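Local coordinates for translation initiation inhibitor (Streptococcus pyogenes, PDB 2EWC), which is of uncertain function but belongs to the highly conserved YjgF family, small proteins that typically assemble as trimers; its name as a translation initiation inhibitor is putative, at the interface of chains A and B and the interface of chains A and C. Coordinates in Å, arbitrary orientation; residue numbers count along the deposited sequence, not the author numbering. Chains: chain A/B/C, conserved hypothetical protein.

Contact 1: the interface of chains A and B. Residues chain A 21-22, 24, 26; chain B 24, 26, 64, 117, 119.
Strands 18-21 and 24-30 of chain A, with the turn between them, pack against strands 24-30, 63-70 and 112-119 of chain B. In YjgF-family proteins sheets of neighbouring subunits meet in this way around a trimer axis, and this aromatic cluster probably lies near it. The rings of A:Phe24 and B:Phe24 meet edge-to-face, 78° between planes, centroids 5.3 Å apart. CZ of B:Phe24 reaches the carbonyl O of A:Ala21 at 3.3 Å. A:Tyr26 arrives from the opposite direction, its phenol OH 3.4 Å from CE1 of B:Phe24. The CG2 methyl of B:Val64 sits over a face of the A:Tyr26 ring, 4.0 Å from its centroid. Small A:Ala21 suits its place: its CB lies over one face of the B:Tyr119 ring, displaced toward the rim, 3.6 Å from CG. With CG anti to the backbone N (chi1 172°), B:Tyr119 carries its ring past A:Ala21 to the turn, and its CD1 lies over a face of B:Phe24, bracing both rings. A:Gly22 has positive phi (65°), which suits glycine, and lacking a side chain admits the B:Tyr119 OH to 3.3 Å from its CA. Water 1 joins the tyrosine hydroxyls, 2.7 Å from OH of A:Tyr26 and 2.9 Å from OH of B:Tyr26.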
# COMPACT_ATOMS: atom_id res chain seq x y z
N ALA A 21 -6.60 -3.24 34.86
CA ALA A 21 -7.20 -3.39 36.19
C ALA A 21 -6.71 -4.66 36.90
O ALA A 21 -7.18 -5.79 36.62
CB ALA A 21 -8.71 -3.42 36.09
N GLY A 22 -5.76 -4.49 37.82
CA GLY A 22 -5.14 -5.61 38.51
C GLY A 22 -4.35 -6.47 37.52
O GLY A 22 -3.48 -5.97 36.80
N PHE A 24 -5.79 -8.01 34.98
CA PHE A 24 -6.61 -8.00 33.77
C PHE A 24 -6.50 -6.72 32.95
O PHE A 24 -6.27 -5.64 33.49
CB PHE A 24 -8.06 -8.30 34.16
CG PHE A 24 -8.27 -9.75 34.56
CD1 PHE A 24 -8.60 -10.70 33.60
CD2 PHE A 24 -8.08 -10.16 35.88
CE1 PHE A 24 -8.75 -12.02 33.93
CE2 PHE A 24 -8.25 -11.50 36.23
CZ PHE A 24 -8.59 -12.43 35.27
N TYR A 26 -8.33 -4.73 29.56
CA TYR A 26 -9.55 -4.66 28.75
C TYR A 26 -9.26 -3.83 27.54
O TYR A 26 -8.93 -2.66 27.66
CB TYR A 26 -10.70 -4.06 29.56
CG TYR A 26 -11.15 -5.02 30.62
CD1 TYR A 26 -12.23 -5.90 30.40
CD2 TYR A 26 -10.46 -5.14 31.83
CE1 TYR A 26 -12.61 -6.83 31.37
CE2 TYR A 26 -10.85 -6.08 32.80
CZ TYR A 26 -11.92 -6.91 32.56
OH TYR A 26 -12.29 -7.84 33.52
N PHE B 24 -13.72 -7.66 40.92
CA PHE B 24 -14.48 -7.31 39.71
C PHE B 24 -15.98 -7.33 39.92
O PHE B 24 -16.50 -8.11 40.72
CB PHE B 24 -14.08 -8.20 38.55
CG PHE B 24 -12.69 -7.89 38.04
CD1 PHE B 24 -12.50 -6.96 37.02
CD2 PHE B 24 -11.57 -8.47 38.64
CE1 PHE B 24 -11.21 -6.65 36.57
CE2 PHE B 24 -10.28 -8.15 38.21
CZ PHE B 24 -10.11 -7.25 37.16
N TYR B 26 -19.72 -7.17 37.88
CA TYR B 26 -20.38 -7.38 36.58
C TYR B 26 -21.79 -6.82 36.61
O TYR B 26 -22.63 -7.26 37.39
CB TYR B 26 -20.39 -8.87 36.23
CG TYR B 26 -19.01 -9.38 36.03
CD1 TYR B 26 -18.47 -9.48 34.75
CD2 TYR B 26 -18.20 -9.72 37.12
CE1 TYR B 26 -17.18 -9.90 34.55
CE2 TYR B 26 -16.91 -10.15 36.93
CZ TYR B 26 -16.41 -10.25 35.64
OH TYR B 26 -15.12 -10.66 35.43
N VAL B 64 -14.41 -0.27 33.92
CA VAL B 64 -13.29 -0.62 33.06
C VAL B 64 -13.70 -0.99 31.63
O VAL B 64 -12.92 -0.79 30.69
CB VAL B 64 -12.35 -1.72 33.68
CG1 VAL B 64 -11.79 -1.27 35.03
CG2 VAL B 64 -13.05 -3.08 33.82
N VAL B 117 -18.21 -4.01 33.07
CA VAL B 117 -17.42 -4.55 34.15
C VAL B 117 -16.83 -3.34 34.93
O VAL B 117 -16.38 -2.38 34.32
CB VAL B 117 -16.26 -5.45 33.60
CG1 VAL B 117 -15.53 -6.14 34.74
CG2 VAL B 117 -16.79 -6.50 32.59
N TYR B 119 -14.16 -2.29 38.54
CA TYR B 119 -13.07 -2.86 39.31
C TYR B 119 -12.79 -2.05 40.56
O TYR B 119 -12.89 -0.82 40.55
CB TYR B 119 -11.81 -2.90 38.45
CG TYR B 119 -10.52 -3.30 39.16
CD1 TYR B 119 -10.20 -4.64 39.34
CD2 TYR B 119 -9.61 -2.33 39.60
CE1 TYR B 119 -9.02 -5.03 39.95
CE2 TYR B 119 -8.40 -2.72 40.23
CZ TYR B 119 -8.13 -4.08 40.39
OH TYR B 119 -6.97 -4.52 40.99
O HOH W 1 -13.84 -9.95 32.95

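Contact 2: the interface of chains A and B. Residues chain A 6, 16, 19, 26; chain B 64, 91-93.
Polar links join A:Thr16 of strand 15-16 to the B:Tyr91-B:Pro92 segment leading into strand 93-98. The threonine hydroxyl OG1 donates to the carbonyl O of B:Tyr91 over 2.5 Å, approaching from above the carbonyl plane, 45° out of it. Its backbone N donates to the carbonyl O of B:Pro92 at 3.3 Å, so side chain and main chain of one residue grip successive carbonyls. Threonine suits the place: OG1 lies beside its own backbone N (chi1 -60°), which lets both donors serve the same stretch of chain B. A:Arg6 adds a weak hydrogen bond from NE to the same B:Tyr91 carbonyl, which meets the guanidinium at its edge.

Water 2 lies 3.0 Å from both OG1 of A:Thr16 and the backbone N of B:Tyr91.

In the apolar packing, A:Val19 divides its methyls: CG1 touches CB of B:Val64 at 3.7 Å, while CG2 approaches the B:Val64 carbonyl O. The small methyl CB of B:Ala93 fits near the carbonyl O atoms of A:Thr16 and A:Tyr26, 3.6 Å from each. B:Pro92 and B:Ala93 begin the family's conserved Pro-Ala-Arg segment. In relatives the ligand site lies in clefts between subunits, so this tie between strand 15-16 and the next subunit, probably within a trimer, may help shape it.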
# COMPACT_ATOMS: atom_id res chain seq x y z
N ARG A 6 -5.00 3.62 32.49
CA ARG A 6 -5.63 3.83 31.20
C ARG A 6 -4.58 4.23 30.15
O ARG A 6 -3.79 5.16 30.35
CB ARG A 6 -6.72 4.89 31.34
CG ARG A 6 -7.90 4.41 32.23
CD ARG A 6 -8.85 5.54 32.58
NE ARG A 6 -10.13 5.04 33.13
CZ ARG A 6 -10.42 4.98 34.44
NH1 ARG A 6 -9.53 5.36 35.36
NH2 ARG A 6 -11.62 4.53 34.83
N THR A 16 -11.05 4.50 26.13
CA THR A 16 -9.66 4.14 26.44
C THR A 16 -9.31 2.87 25.70
O THR A 16 -9.99 1.85 25.86
CB THR A 16 -9.50 3.88 27.95
OG1 THR A 16 -9.85 5.06 28.67
CG2 THR A 16 -8.05 3.50 28.31
N VAL A 19 -7.40 -0.63 29.18
CA VAL A 19 -7.59 -0.42 30.61
C VAL A 19 -6.94 -1.57 31.39
O VAL A 19 -7.36 -2.73 31.26
CB VAL A 19 -9.11 -0.31 30.99
CG1 VAL A 19 -9.27 -0.12 32.50
CG2 VAL A 19 -9.79 0.84 30.26
N TYR A 26 -8.33 -4.73 29.56
CA TYR A 26 -9.55 -4.66 28.75
C TYR A 26 -9.26 -3.83 27.54
O TYR A 26 -8.93 -2.66 27.66
CB TYR A 26 -10.70 -4.06 29.56
CG TYR A 26 -11.15 -5.02 30.62
CD1 TYR A 26 -12.23 -5.90 30.40
CD2 TYR A 26 -10.46 -5.14 31.83
CE1 TYR A 26 -12.61 -6.83 31.37
CE2 TYR A 26 -10.85 -6.08 32.80
CZ TYR A 26 -11.92 -6.91 32.56
OH TYR A 26 -12.29 -7.84 33.52
N VAL B 64 -14.41 -0.27 33.92
CA VAL B 64 -13.29 -0.62 33.06
C VAL B 64 -13.70 -0.99 31.63
O VAL B 64 -12.92 -0.79 30.69
CB VAL B 64 -12.35 -1.72 33.68
CG1 VAL B 64 -11.79 -1.27 35.03
CG2 VAL B 64 -13.05 -3.08 33.82
N TYR B 91 -12.44 7.27 30.96
CA TYR B 91 -13.31 6.44 30.11
C TYR B 91 -12.94 4.96 30.15
O TYR B 91 -11.77 4.63 30.27
CB TYR B 91 -13.30 6.93 28.66
CG TYR B 91 -13.44 8.45 28.53
CD1 TYR B 91 -14.62 9.09 28.94
CD2 TYR B 91 -12.39 9.23 28.05
CE1 TYR B 91 -14.75 10.46 28.86
CE2 TYR B 91 -12.52 10.63 27.95
CZ TYR B 91 -13.71 11.23 28.36
OH TYR B 91 -13.85 12.59 28.29
N PRO B 92 -13.95 4.07 30.06
CA PRO B 92 -13.70 2.63 29.90
C PRO B 92 -13.36 2.23 28.45
O PRO B 92 -13.59 3.00 27.50
CB PRO B 92 -15.02 2.01 30.31
CG PRO B 92 -16.03 3.02 29.92
CD PRO B 92 -15.39 4.36 30.17
N ALA B 93 -12.77 1.04 28.30
CA ALA B 93 -12.73 0.37 27.00
C ALA B 93 -14.18 0.09 26.64
O ALA B 93 -15.00 -0.18 27.53
CB ALA B 93 -11.97 -0.91 27.08
O HOH W 2 -9.69 7.75 29.88

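Contact 3: the interface of chains A and C. Residues chain A 71, 105-106; chain C 72, 74-75.
A:Gly105 and A:Gly106, in a loop of chain A, press against C:Asp72, just before the 3-10 helix 73-75, and C:Trp74 within it. This is the tight part. The backbone N of A:Gly106 donates to carboxylate OD2 of C:Asp72 at 2.7 Å, reaching it on the syn side but 34° out of the carboxylate plane. Aspartate suits its place because its other oxygen, OD1, accepts the backbone N of C:Trp74 at 3.1 Å, in the manner of a helix N-cap. That internal bond helps fix the carboxylate, which chi1 of -180° projects anti to the backbone N, toward the glycine loop. The indole of C:Trp74 lays a face against A:Gly105, whose backbone N stands 3.2 Å from CG; glycine lets the broad ring come this near to the main chain. C:Asn75 adds a marginal contact, its amide OD1 3.3 Å from CA of A:Gly106. CA of A:Gly105 also lies over the centre of one guanidinium face of A:Arg71, in its own chain, and probably helps hold it.

On the looser side A:Arg71, bent at chi3 (-68°), rests its CD 3.5 Å from OD2 of C:Asp72. The charged ends are linked through water 3, at the guanidinium edge, 2.8 Å from NH1 of A:Arg71 and 3.1 Å from OD1 of C:Asp72. Though possibly only crystal packing, the contact ties A to C across the two-fold in the deposited assembly.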
# COMPACT_ATOMS: atom_id res chain seq x y z
N ARG A 71 -19.47 -7.48 9.86
CA ARG A 71 -20.57 -7.02 9.04
C ARG A 71 -21.26 -8.25 8.45
O ARG A 71 -22.48 -8.26 8.24
CB ARG A 71 -20.04 -6.10 7.91
CG ARG A 71 -21.17 -5.41 7.16
CD ARG A 71 -20.65 -4.34 6.16
NE ARG A 71 -20.06 -3.21 6.85
CZ ARG A 71 -20.73 -2.14 7.29
NH1 ARG A 71 -22.04 -2.03 7.11
NH2 ARG A 71 -20.09 -1.16 7.91
N GLY A 105 -20.46 0.56 4.80
CA GLY A 105 -19.99 -0.74 4.28
C GLY A 105 -19.63 -0.56 2.82
O GLY A 105 -19.26 0.54 2.41
N GLY A 106 -19.78 -1.60 2.01
CA GLY A 106 -19.52 -1.47 0.56
C GLY A 106 -18.05 -1.25 0.22
O GLY A 106 -17.19 -1.59 1.02
N ASP C 72 -25.16 -6.44 1.68
CA ASP C 72 -24.62 -5.15 2.16
C ASP C 72 -25.12 -4.03 1.23
O ASP C 72 -24.62 -3.84 0.12
CB ASP C 72 -23.08 -5.19 2.19
CG ASP C 72 -22.46 -3.87 2.69
OD1 ASP C 72 -23.19 -2.91 3.00
OD2 ASP C 72 -21.21 -3.78 2.79
N TRP C 74 -24.77 -0.95 1.24
CA TRP C 74 -23.74 0.04 0.91
C TRP C 74 -23.02 -0.31 -0.42
O TRP C 74 -22.21 0.46 -0.93
CB TRP C 74 -22.74 0.19 2.06
CG TRP C 74 -23.30 0.83 3.29
CD1 TRP C 74 -23.83 0.21 4.41
CD2 TRP C 74 -23.43 2.24 3.52
NE1 TRP C 74 -24.26 1.15 5.31
CE2 TRP C 74 -24.02 2.40 4.80
CE3 TRP C 74 -23.09 3.37 2.78
CZ2 TRP C 74 -24.27 3.67 5.35
CZ3 TRP C 74 -23.34 4.62 3.31
CH2 TRP C 74 -23.91 4.76 4.59
N ASN C 75 -23.32 -1.47 -0.99
CA ASN C 75 -22.84 -1.77 -2.36
C ASN C 75 -23.66 -1.14 -3.50
O ASN C 75 -23.43 -1.44 -4.67
CB ASN C 75 -22.72 -3.27 -2.58
CG ASN C 75 -21.49 -3.89 -1.88
OD1 ASN C 75 -20.39 -3.36 -1.95
ND2 ASN C 75 -21.70 -5.03 -1.25
O HOH W 3 -24.15 -3.43 5.89

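Contacts 1 and 2 are neighbouring patches of one A-B interface: their C-alpha centres are about 9 Å apart, and the aromatic cluster passes through the shared A:Tyr26 and B:Val64 into the strip built on strands 5-7 and 15-16 of chain A. Contact 3 lies about 35 Å from contact 1 and about 30 Å from contact 2, where loops of chain A meet a loop and the 3-10 helix 73-75 of chain C. Chain A therefore uses separate surfaces for B and C. The A-B interface is not an exact two-fold, which fits a family trimer, whereas the two-fold A-C contact may join such trimers within the deposited assembly of twelve chains.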